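Local coordinates for GMP reductase (Trypanosoma brucei brucei, PDB 6JIG), which binds guanine nucleotides at its CBS domains and probably catalyses the NADPH-dependent deamination of GMP to IMP, at residues M87-K92 / V249-D254. The protein carries 1 engineered substitution. Sequence-based numbering, arbitrary orientation.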
loop_
_atom_site.group_PDB
_atom_site.type_symbol
_atom_site.label_atom_id
_atom_site.label_comp_id
_atom_site.label_asym_id
_atom_site.label_seq_id
_atom_site.Cartn_x
_atom_site.Cartn_y
_atom_site.Cartn_z
ATOM N N MET A 87 -15.407 -37.923 -21.533
ATOM C CA MET A 87 -15.585 -36.524 -21.910
ATOM C C MET A 87 -15.771 -36.394 -23.411
ATOM O O MET A 87 -16.615 -35.624 -23.880
ATOM C CB MET A 87 -14.380 -35.692 -21.465
ATOM C CG MET A 87 -14.217 -35.596 -19.981
ATOM S SD MET A 87 -12.987 -34.330 -19.618
ATOM C CE MET A 87 -11.579 -35.002 -20.466
ATOM N N LEU A 88 -14.981 -37.145 -24.177
ATOM C CA LEU A 88 -15.065 -37.086 -25.630
ATOM C C LEU A 88 -16.443 -37.518 -26.118
ATOM O O LEU A 88 -17.064 -36.840 -26.947
ATOM C CB LEU A 88 -13.962 -37.954 -26.237
ATOM C CG LEU A 88 -13.522 -37.489 -27.624
ATOM C CD1 LEU A 88 -12.061 -37.770 -27.819
ATOM C CD2 LEU A 88 -14.355 -38.190 -28.704
ATOM N N ARG A 89 -16.951 -38.638 -25.596
ATOM C CA ARG A 89 -18.276 -39.102 -26.001
ATOM C C ARG A 89 -19.358 -38.103 -25.630
ATOM O O ARG A 89 -20.354 -37.974 -26.349
ATOM C CB ARG A 89 -18.572 -40.456 -25.363
ATOM C CG ARG A 89 -17.841 -41.615 -26.012
ATOM C CD ARG A 89 -18.327 -42.942 -25.423
ATOM N NE ARG A 89 -17.817 -43.121 -24.068
ATOM C CZ ARG A 89 -16.733 -43.831 -23.783
ATOM N NH1 ARG A 89 -16.066 -44.439 -24.763
ATOM N NH2 ARG A 89 -16.325 -43.940 -22.527
ATOM N N GLU A 90 -19.199 -37.393 -24.512
ATOM C CA GLU A 90 -20.185 -36.366 -24.178
ATOM C C GLU A 90 -20.144 -35.221 -25.174
ATOM O O GLU A 90 -21.195 -34.676 -25.546
ATOM C CB GLU A 90 -19.967 -35.842 -22.760
ATOM C CG GLU A 90 -20.336 -36.869 -21.691
ATOM C CD GLU A 90 -20.318 -36.285 -20.289
ATOM O OE1 GLU A 90 -20.747 -35.122 -20.123
ATOM O OE2 GLU A 90 -19.867 -36.993 -19.360
ATOM N N VAL A 91 -18.944 -34.824 -25.602
ATOM C CA VAL A 91 -18.844 -33.779 -26.618
ATOM C C VAL A 91 -19.554 -34.221 -27.894
ATOM O O VAL A 91 -20.295 -33.454 -28.515
ATOM C CB VAL A 91 -17.373 -33.426 -26.893
ATOM C CG1 VAL A 91 -17.288 -32.413 -28.043
ATOM C CG2 VAL A 91 -16.706 -32.850 -25.626
ATOM N N LYS A 92 -19.312 -35.464 -28.314
ATOM C CA LYS A 92 -19.919 -35.972 -29.542
ATOM C C LYS A 92 -21.429 -36.072 -29.420
ATOM O O LYS A 92 -22.145 -35.986 -30.426
ATOM C CB LYS A 92 -19.318 -37.334 -29.880
ATOM C CG LYS A 92 -17.892 -37.237 -30.397
ATOM C CD LYS A 92 -17.811 -36.196 -31.525
ATOM C CE LYS A 92 -16.486 -36.273 -32.296
ATOM N NZ LYS A 92 -16.529 -35.259 -33.417
ATOM N N VAL A 249 -9.356 -42.395 -30.251
ATOM C CA VAL A 249 -9.808 -42.409 -31.638
ATOM C C VAL A 249 -11.105 -43.200 -31.764
ATOM O O VAL A 249 -12.043 -42.774 -32.450
ATOM C CB VAL A 249 -8.699 -42.956 -32.557
ATOM C CG1 VAL A 249 -9.209 -43.126 -33.983
ATOM C CG2 VAL A 249 -7.507 -41.992 -32.564
ATOM N N GLU A 250 -11.197 -44.336 -31.061
ATOM C CA GLU A 250 -12.441 -45.108 -31.044
ATOM C C GLU A 250 -13.598 -44.300 -30.482
ATOM O O GLU A 250 -14.744 -44.465 -30.919
ATOM C CB GLU A 250 -12.256 -46.381 -30.223
ATOM C CG GLU A 250 -11.504 -47.460 -30.960
ATOM C CD GLU A 250 -11.071 -48.593 -30.055
ATOM O OE1 GLU A 250 -11.447 -48.592 -28.854
ATOM O OE2 GLU A 250 -10.350 -49.485 -30.557
ATOM N N ALA A 251 -13.324 -43.423 -29.514
ATOM C CA ALA A 251 -14.373 -42.603 -28.929
ATOM C C ALA A 251 -14.784 -41.448 -29.827
ATOM O O ALA A 251 -15.831 -40.840 -29.583
ATOM C CB ALA A 251 -13.933 -42.070 -27.562
ATOM N N GLY A 252 -13.998 -41.130 -30.854
ATOM C CA GLY A 252 -14.422 -40.128 -31.810
ATOM C C GLY A 252 -13.470 -38.953 -31.975
ATOM O O GLY A 252 -13.801 -38.004 -32.693
ATOM N N ALA A 253 -12.304 -38.998 -31.318
ATOM C CA ALA A 253 -11.319 -37.918 -31.438
ATOM C C ALA A 253 -11.075 -37.585 -32.902
ATOM O O ALA A 253 -10.811 -38.471 -33.718
ATOM C CB ALA A 253 -9.999 -38.324 -30.774
ATOM N N ASP A 254 -11.169 -36.306 -33.234
ATOM C CA ASP A 254 -10.948 -35.864 -34.600
ATOM C C ASP A 254 -9.485 -35.578 -34.902
ATOM O O ASP A 254 -9.082 -35.637 -36.070
ATOM C CB ASP A 254 -11.796 -34.623 -34.872
ATOM C CG ASP A 254 -13.274 -34.915 -34.760
ATOM O OD1 ASP A 254 -13.767 -35.661 -35.635
ATOM O OD2 ASP A 254 -13.937 -34.441 -33.797
HETATM O O HOH W 1 -15.045 -37.795 -35.127
#
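Lys92 meets Asp254 because its chain, with CG anti to the carbonyl carbon, bends at chi2 (-50°) and then runs extended, while Leu88, with CG anti to the backbone N (chi1 -153°), faces the turn at Ala251–Ala253. The setting is the TIM barrel: helix 81-93, which follows barrel strand 72-75, packs against the C-terminal end of helix 239-251 and the loop leading into strand 255-259. The nearest CA atoms of the two segments, those of Arg89 and Ala251, are 6.0 Å apart. Gly252, the first residue to leave helical geometry, has positive phi and completes a Schellman motif; at its backbone angles a CB would jam against the carbonyl O of Ala251, and it would also press on Lys92 CG and Leu88 CD2. CD1 of Leu88 rests on CB of Ala253 at 3.6 Å, whereas CD2 of Leu88 lies over the backbone, 3.2 Å from Ala251 O and 3.4 Å from Ala253 N. Arg89 lies beside Ala251, its CG 4.2 Å from Ala251 CB and its guanidinium obliquely near that CB.

Lys92 NZ also pairs with Asp224 and donates to Leu229 O; held by two carboxylates and a carbonyl, the ammonium would probably favour its charged form. Asp254 OD2 additionally accepts from Val231 N, tying this corner to the segment entering strand 232-235. One water lies 2.7 Å from Gly252 O and also contacts Asp254 OD1; its link to Lys92 NZ is weak. Lys92 and Asp254 meet tip to tip in a salt bridge, 2.7 Å from Lys92 NZ to the syn lone pair side of Asp254 OD2.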